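Local coordinates for signal transduction histidine-protein kinase/phosphatase MprB (Mycobacterium hassiacum, PDB 6BLK), which probably autophosphorylates on a histidine with ATP, as the sensor kinase and phosphatase of a two-component system, here represented by its ATP-binding catalytic domain, at residues R26-W38 / A59-Y73. Numbering follows the deposited sequence. Where two conformers were deposited one is given.
Sequences RSDIEFEVTVTPW and AKWSPPGGRVGVRLY. With ATP (adenosine-5'-triphosphate), chain E.
Arg26 reaches across to the turn that follows helix 44-60 and closes both NH1 and NH2 on one backbone oxygen, Ser62 O, the shorter bond (2.9 Å) coming from NH1. Both nitrogens approach that carbonyl from the same face, and the oxygen lies in the guanidinium plane. Bends at chi2 and chi3 fold the arginine back, so that its NE and NH2 also grip the carboxylate of Asp28 side-on, an almost straight pair of bonds (178° and 170°) that fixes the rotation of both groups. Asp28 OD2 spends its syn lone pair on this salt bridge and its anti lone pair on Gly65 N (2.7 Å), within the type II turn from Pro63 to Gly66. Ile29 CD1 covers one face of the guanidinium and packs on Ala59 CB (3.7 Å).

Beyond this clasp, strands 30-35 and 67-73 run parallel, hydrogen-bonded from Glu30 N to Gly66 O through to Thr36 N and Leu72 O. On one face Glu32 stretches between two arginines: its OE1 takes Arg67 NH1 at 2.8 Å and lies 3.3 Å from Arg71 NH2, in a salt-bridge network. Arg71 NH1 also donates to Thr34 OG1 (2.8 Å), while Glu32 O sits over a guanidinium face. The other face is apolar: Phe31 lies alongside Val68, CD1 to CB 3.7 Å, and meets helix 11-25.

Lys60 NZ bonds ATP O2B (2.8 Å), and Trp61 lays a ring face against the nucleotide. The two strands and helix 44-60 form the left-handed beta-alpha-beta crossover characteristic of the GHKL (Bergerat) ATPase fold of histidine kinases.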
loop_
_atom_site.group_PDB
_atom_site.type_symbol
_atom_site.label_atom_id
_atom_site.label_comp_id
_atom_site.label_asym_id
_atom_site.label_seq_id
_atom_site.Cartn_x
_atom_site.Cartn_y
_atom_site.Cartn_z
ATOM N N ARG A 26 -5.213 14.875 2.725
ATOM C CA ARG A 26 -6.510 14.739 2.043
ATOM C C ARG A 26 -7.569 14.404 3.099
ATOM O O ARG A 26 -8.020 13.263 3.243
ATOM C CB ARG A 26 -6.475 13.672 0.948
ATOM C CG ARG A 26 -5.616 14.018 -0.282
ATOM C CD ARG A 26 -6.304 14.952 -1.242
ATOM N NE ARG A 26 -7.646 14.487 -1.568
ATOM C CZ ARG A 26 -7.989 13.809 -2.660
ATOM N NH1 ARG A 26 -7.091 13.478 -3.595
ATOM N NH2 ARG A 26 -9.263 13.455 -2.807
ATOM N N SER A 27 -8.001 15.433 3.834
ATOM C CA SER A 27 -9.003 15.247 4.876
ATOM C C SER A 27 -10.382 14.904 4.326
ATOM O O SER A 27 -11.257 14.505 5.102
ATOM C CB SER A 27 -9.114 16.512 5.722
ATOM O OG SER A 27 -9.589 17.576 4.925
ATOM N N ASP A 28 -10.607 15.062 3.022
ATOM C CA ASP A 28 -11.891 14.700 2.440
ATOM C C ASP A 28 -12.069 13.196 2.242
ATOM O O ASP A 28 -13.208 12.736 2.099
ATOM C CB ASP A 28 -12.049 15.394 1.095
ATOM C CG ASP A 28 -10.992 14.984 0.124
ATOM O OD1 ASP A 28 -9.799 15.182 0.448
ATOM O OD2 ASP A 28 -11.350 14.431 -0.938
ATOM N N ILE A 29 -10.981 12.420 2.219
ATOM C CA ILE A 29 -11.085 11.011 1.863
ATOM C C ILE A 29 -11.690 10.227 3.005
ATOM O O ILE A 29 -11.359 10.433 4.181
ATOM C CB ILE A 29 -9.703 10.449 1.488
ATOM C CG1 ILE A 29 -9.238 11.066 0.174
ATOM C CG2 ILE A 29 -9.736 8.907 1.401
ATOM C CD1 ILE A 29 -7.769 10.740 -0.172
ATOM N N GLU A 30 -12.563 9.300 2.664
ATOM C CA GLU A 30 -13.151 8.422 3.664
ATOM C C GLU A 30 -12.270 7.185 3.709
ATOM O O GLU A 30 -12.391 6.303 2.857
ATOM C CB GLU A 30 -14.596 8.086 3.316
ATOM C CG GLU A 30 -15.183 6.959 4.165
ATOM C CD GLU A 30 -15.035 7.190 5.668
ATOM O OE1 GLU A 30 -15.131 8.359 6.110
ATOM O OE2 GLU A 30 -14.822 6.195 6.408
ATOM N N PHE A 31 -11.357 7.135 4.676
ATOM C CA PHE A 31 -10.513 5.953 4.863
ATOM C C PHE A 31 -11.314 4.874 5.578
ATOM O O PHE A 31 -11.808 5.091 6.689
ATOM C CB PHE A 31 -9.254 6.294 5.653
ATOM C CG PHE A 31 -8.247 7.095 4.878
ATOM C CD1 PHE A 31 -7.371 6.475 4.002
ATOM C CD2 PHE A 31 -8.163 8.470 5.039
ATOM C CE1 PHE A 31 -6.436 7.207 3.301
ATOM C CE2 PHE A 31 -7.229 9.207 4.339
ATOM C CZ PHE A 31 -6.362 8.571 3.467
ATOM N N GLU A 32 -11.468 3.723 4.934
ATOM C CA GLU A 32 -12.227 2.611 5.477
ATOM C C GLU A 32 -11.226 1.557 5.910
ATOM O O GLU A 32 -10.646 0.865 5.064
ATOM C CB GLU A 32 -13.201 2.059 4.438
ATOM C CG GLU A 32 -14.229 3.094 3.984
ATOM C CD GLU A 32 -15.128 2.597 2.872
ATOM O OE1 GLU A 32 -14.630 1.901 1.960
ATOM O OE2 GLU A 32 -16.340 2.913 2.907
ATOM N N VAL A 33 -11.021 1.435 7.219
ATOM C CA VAL A 33 -9.895 0.693 7.769
ATOM C C VAL A 33 -10.425 -0.548 8.459
ATOM O O VAL A 33 -11.327 -0.469 9.299
ATOM C CB VAL A 33 -9.057 1.562 8.725
ATOM C CG1 VAL A 33 -7.818 0.834 9.183
ATOM C CG2 VAL A 33 -8.669 2.823 8.051
ATOM N N THR A 34 -9.910 -1.702 8.047
ATOM C CA THR A 34 -10.256 -2.985 8.658
ATOM C C THR A 34 -8.951 -3.771 8.808
ATOM O O THR A 34 -8.477 -4.361 7.838
ATOM C CB THR A 34 -11.255 -3.760 7.812
ATOM O OG1 THR A 34 -12.346 -2.899 7.446
ATOM C CG2 THR A 34 -11.790 -4.947 8.577
ATOM N N VAL A 35 -8.383 -3.796 10.012
ATOM C CA VAL A 35 -7.038 -4.348 10.222
ATOM C C VAL A 35 -7.113 -5.426 11.294
ATOM O O VAL A 35 -7.377 -5.137 12.469
ATOM C CB VAL A 35 -6.032 -3.246 10.592
ATOM C CG1 VAL A 35 -4.673 -3.769 10.906
ATOM C CG2 VAL A 35 -5.911 -2.285 9.425
ATOM N N THR A 36 -6.902 -6.674 10.890
ATOM C CA THR A 36 -6.779 -7.703 11.906
ATOM C C THR A 36 -5.397 -7.611 12.558
ATOM O O THR A 36 -4.409 -7.303 11.895
ATOM C CB THR A 36 -7.001 -9.096 11.319
ATOM O OG1 THR A 36 -7.444 -9.993 12.357
ATOM C CG2 THR A 36 -5.735 -9.652 10.706
ATOM N N PRO A 37 -5.312 -7.838 13.875
ATOM C CA PRO A 37 -4.002 -7.787 14.555
ATOM C C PRO A 37 -3.011 -8.779 13.962
ATOM O O PRO A 37 -3.251 -10.000 13.942
ATOM C CB PRO A 37 -4.333 -8.141 16.009
ATOM C CG PRO A 37 -5.787 -7.703 16.160
ATOM C CD PRO A 37 -6.417 -7.995 14.839
ATOM N N TRP A 38 -1.861 -8.243 13.557
ATOM C CA TRP A 38 -0.826 -9.001 12.846
ATOM C C TRP A 38 0.561 -8.499 13.226
ATOM O O TRP A 38 0.860 -7.317 13.103
ATOM C CB TRP A 38 -1.020 -8.902 11.339
ATOM C CG TRP A 38 -0.273 -9.902 10.557
ATOM C CD1 TRP A 38 0.824 -9.711 9.744
ATOM C CD2 TRP A 38 -0.592 -11.285 10.490
ATOM N NE1 TRP A 38 1.218 -10.923 9.207
ATOM C CE2 TRP A 38 0.369 -11.902 9.657
ATOM C CE3 TRP A 38 -1.580 -12.068 11.076
ATOM C CZ2 TRP A 38 0.342 -13.254 9.382
ATOM C CZ3 TRP A 38 -1.610 -13.406 10.813
ATOM C CH2 TRP A 38 -0.646 -13.995 9.960
ATOM N N ALA A 59 -4.138 8.333 -1.998
ATOM C CA ALA A 59 -4.711 9.658 -1.766
ATOM C C ALA A 59 -4.513 10.563 -2.975
ATOM O O ALA A 59 -5.439 11.274 -3.384
ATOM C CB ALA A 59 -4.107 10.303 -0.518
ATOM N N LYS A 60 -3.325 10.533 -3.574
ATOM C CA LYS A 60 -3.006 11.486 -4.639
ATOM C C LYS A 60 -4.013 11.385 -5.763
ATOM O O LYS A 60 -4.504 12.410 -6.282
ATOM C CB LYS A 60 -1.588 11.253 -5.188
ATOM C CG LYS A 60 -0.499 11.853 -4.329
ATOM C CD LYS A 60 0.888 11.349 -4.753
ATOM C CE LYS A 60 1.289 11.857 -6.109
ATOM N NZ LYS A 60 2.656 11.377 -6.571
ATOM N N TRP A 61 -4.331 10.155 -6.155
ATOM C CA TRP A 61 -5.184 9.896 -7.300
ATOM C C TRP A 61 -6.624 9.555 -6.901
ATOM O O TRP A 61 -7.396 9.104 -7.747
ATOM C CB TRP A 61 -4.548 8.820 -8.180
ATOM C CG TRP A 61 -3.356 9.388 -8.930
ATOM C CD1 TRP A 61 -3.396 10.210 -10.017
ATOM C CD2 TRP A 61 -1.958 9.196 -8.632
ATOM N NE1 TRP A 61 -2.118 10.547 -10.411
ATOM C CE2 TRP A 61 -1.217 9.926 -9.583
ATOM C CE3 TRP A 61 -1.269 8.466 -7.654
ATOM C CZ2 TRP A 61 0.171 9.969 -9.574
ATOM C CZ3 TRP A 61 0.114 8.504 -7.652
ATOM C CH2 TRP A 61 0.819 9.247 -8.605
ATOM N N SER A 62 -6.987 9.783 -5.672
ATOM C CA SER A 62 -8.381 9.678 -5.225
ATOM C C SER A 62 -9.175 10.874 -5.721
ATOM O O SER A 62 -8.717 12.009 -5.569
ATOM C CB SER A 62 -8.482 9.678 -3.721
ATOM O OG SER A 62 -8.234 8.401 -3.153
ATOM N N PRO A 63 -10.392 10.653 -6.204
ATOM C CA PRO A 63 -11.271 11.786 -6.486
ATOM C C PRO A 63 -11.658 12.511 -5.212
ATOM O O PRO A 63 -11.517 11.999 -4.098
ATOM C CB PRO A 63 -12.477 11.132 -7.177
ATOM C CG PRO A 63 -12.545 9.773 -6.634
ATOM C CD PRO A 63 -11.088 9.368 -6.416
ATOM N N PRO A 64 -12.147 13.744 -5.321
ATOM C CA PRO A 64 -12.626 14.427 -4.120
ATOM C C PRO A 64 -13.729 13.619 -3.465
ATOM O O PRO A 64 -14.639 13.123 -4.136
ATOM C CB PRO A 64 -13.142 15.768 -4.662
ATOM C CG PRO A 64 -12.527 15.894 -5.934
ATOM C CD PRO A 64 -12.330 14.574 -6.509
ATOM N N GLY A 65 -13.617 13.460 -2.152
ATOM C CA GLY A 65 -14.523 12.619 -1.401
ATOM C C GLY A 65 -14.368 11.134 -1.636
ATOM O O GLY A 65 -15.203 10.359 -1.157
ATOM N N GLY A 66 -13.315 10.717 -2.328
ATOM C CA GLY A 66 -13.108 9.302 -2.585
ATOM C C GLY A 66 -12.915 8.501 -1.315
ATOM O O GLY A 66 -12.559 9.004 -0.253
ATOM N N ARG A 67 -13.166 7.214 -1.457
ATOM C CA ARG A 67 -12.989 6.253 -0.392
ATOM C C ARG A 67 -11.688 5.510 -0.651
ATOM O O ARG A 67 -11.409 5.113 -1.785
ATOM C CB ARG A 67 -14.159 5.272 -0.336
ATOM C CG ARG A 67 -15.456 5.894 0.176
ATOM C CD ARG A 67 -16.565 4.860 0.370
ATOM N NE ARG A 67 -16.967 4.215 -0.881
ATOM C CZ ARG A 67 -16.854 2.914 -1.153
ATOM N NH1 ARG A 67 -16.353 2.065 -0.265
ATOM N NH2 ARG A 67 -17.260 2.454 -2.329
ATOM N N VAL A 68 -10.898 5.343 0.401
ATOM C CA VAL A 68 -9.690 4.531 0.336
ATOM C C VAL A 68 -9.855 3.394 1.332
ATOM O O VAL A 68 -10.126 3.628 2.513
ATOM C CB VAL A 68 -8.436 5.378 0.627
ATOM C CG1 VAL A 68 -7.195 4.469 0.862
ATOM C CG2 VAL A 68 -8.179 6.393 -0.504
ATOM N N GLY A 69 -9.733 2.159 0.848
ATOM C CA GLY A 69 -9.889 0.991 1.683
ATOM C C GLY A 69 -8.510 0.511 2.119
ATOM O O GLY A 69 -7.584 0.494 1.332
ATOM N N VAL A 70 -8.412 0.168 3.397
ATOM C CA VAL A 70 -7.170 -0.286 4.002
ATOM C C VAL A 70 -7.538 -1.538 4.781
ATOM O O VAL A 70 -8.115 -1.456 5.871
ATOM C CB VAL A 70 -6.534 0.754 4.927
ATOM C CG1 VAL A 70 -5.233 0.245 5.462
ATOM C CG2 VAL A 70 -6.384 2.112 4.223
ATOM N N ARG A 71 -7.241 -2.697 4.222
ATOM C CA ARG A 71 -7.742 -3.948 4.767
ATOM C C ARG A 71 -6.579 -4.893 4.977
ATOM O O ARG A 71 -5.733 -5.050 4.107
ATOM C CB ARG A 71 -8.785 -4.613 3.856
ATOM C CG ARG A 71 -9.775 -3.672 3.144
ATOM C CD ARG A 71 -10.964 -3.268 3.955
ATOM N NE ARG A 71 -11.891 -2.461 3.162
ATOM C CZ ARG A 71 -12.902 -1.773 3.679
ATOM N NH1 ARG A 71 -13.123 -1.794 4.989
ATOM N NH2 ARG A 71 -13.698 -1.074 2.886
ATOM N N LEU A 72 -6.535 -5.510 6.141
ATOM C CA LEU A 72 -5.493 -6.482 6.432
ATOM C C LEU A 72 -6.185 -7.686 7.049
ATOM O O LEU A 72 -6.802 -7.580 8.115
ATOM C CB LEU A 72 -4.397 -5.905 7.350
ATOM C CG LEU A 72 -3.148 -6.759 7.556
ATOM C CD1 LEU A 72 -2.028 -5.883 8.093
ATOM C CD2 LEU A 72 -3.459 -7.844 8.530
ATOM N N TYR A 73 -6.089 -8.823 6.370
ATOM C CA TYR A 73 -6.698 -10.059 6.823
ATOM C C TYR A 73 -5.671 -11.167 6.753
ATOM O O TYR A 73 -4.864 -11.204 5.830
ATOM C CB TYR A 73 -7.886 -10.430 5.955
ATOM C CG TYR A 73 -9.120 -9.615 6.186
ATOM C CD1 TYR A 73 -9.916 -9.837 7.304
ATOM C CD2 TYR A 73 -9.509 -8.643 5.284
ATOM C CE1 TYR A 73 -11.075 -9.092 7.510
ATOM C CE2 TYR A 73 -10.629 -7.912 5.481
ATOM C CZ TYR A 73 -11.409 -8.126 6.587
ATOM O OH TYR A 73 -12.557 -7.349 6.720
HETATM P PG ATP E . 6.931 9.345 -5.557
HETATM O O1G ATP E . 6.086 8.213 -5.004
HETATM O O2G ATP E . 8.414 9.054 -5.837
HETATM O O3G ATP E . 6.707 10.683 -4.874
HETATM P PB ATP E . 5.097 8.820 -7.779
HETATM O O1B ATP E . 4.931 9.453 -9.149
HETATM O O2B ATP E . 4.009 8.878 -6.763
HETATM O O3B ATP E . 6.356 9.575 -7.064
HETATM P PA ATP E . 5.128 5.906 -7.438
HETATM O O1A ATP E . 6.299 4.935 -7.556
HETATM O O2A ATP E . 4.476 6.066 -6.088
HETATM O O3A ATP E . 5.693 7.320 -8.028
HETATM O "O5'" ATP E . 4.094 5.526 -8.556
HETATM C "C5'" ATP E . 4.512 5.368 -9.901
HETATM C "C4'" ATP E . 3.385 5.831 -10.816
HETATM O "O4'" ATP E . 2.365 4.828 -10.756
HETATM C "C3'" ATP E . 2.692 7.158 -10.482
HETATM O "O3'" ATP E . 3.377 8.294 -11.052
HETATM C "C2'" ATP E . 1.332 6.932 -11.114
HETATM O "O2'" ATP E . 1.365 7.135 -12.539
HETATM C "C1'" ATP E . 1.096 5.456 -10.888
HETATM N N9 ATP E . 0.344 5.158 -9.656
HETATM C C8 ATP E . 0.822 4.650 -8.469
HETATM N N7 ATP E . -0.203 4.469 -7.588
HETATM C C5 ATP E . -1.330 4.858 -8.224
HETATM C C6 ATP E . -2.727 4.877 -7.850
HETATM N N6 ATP E . -3.075 4.495 -6.613
HETATM N N1 ATP E . -3.601 5.316 -8.754
HETATM C C2 ATP E . -3.227 5.714 -9.984
HETATM N N3 ATP E . -1.956 5.702 -10.406
HETATM C C4 ATP E . -0.981 5.278 -9.568
HETATM O O HOH W 1 -4.284 14.935 -4.823
#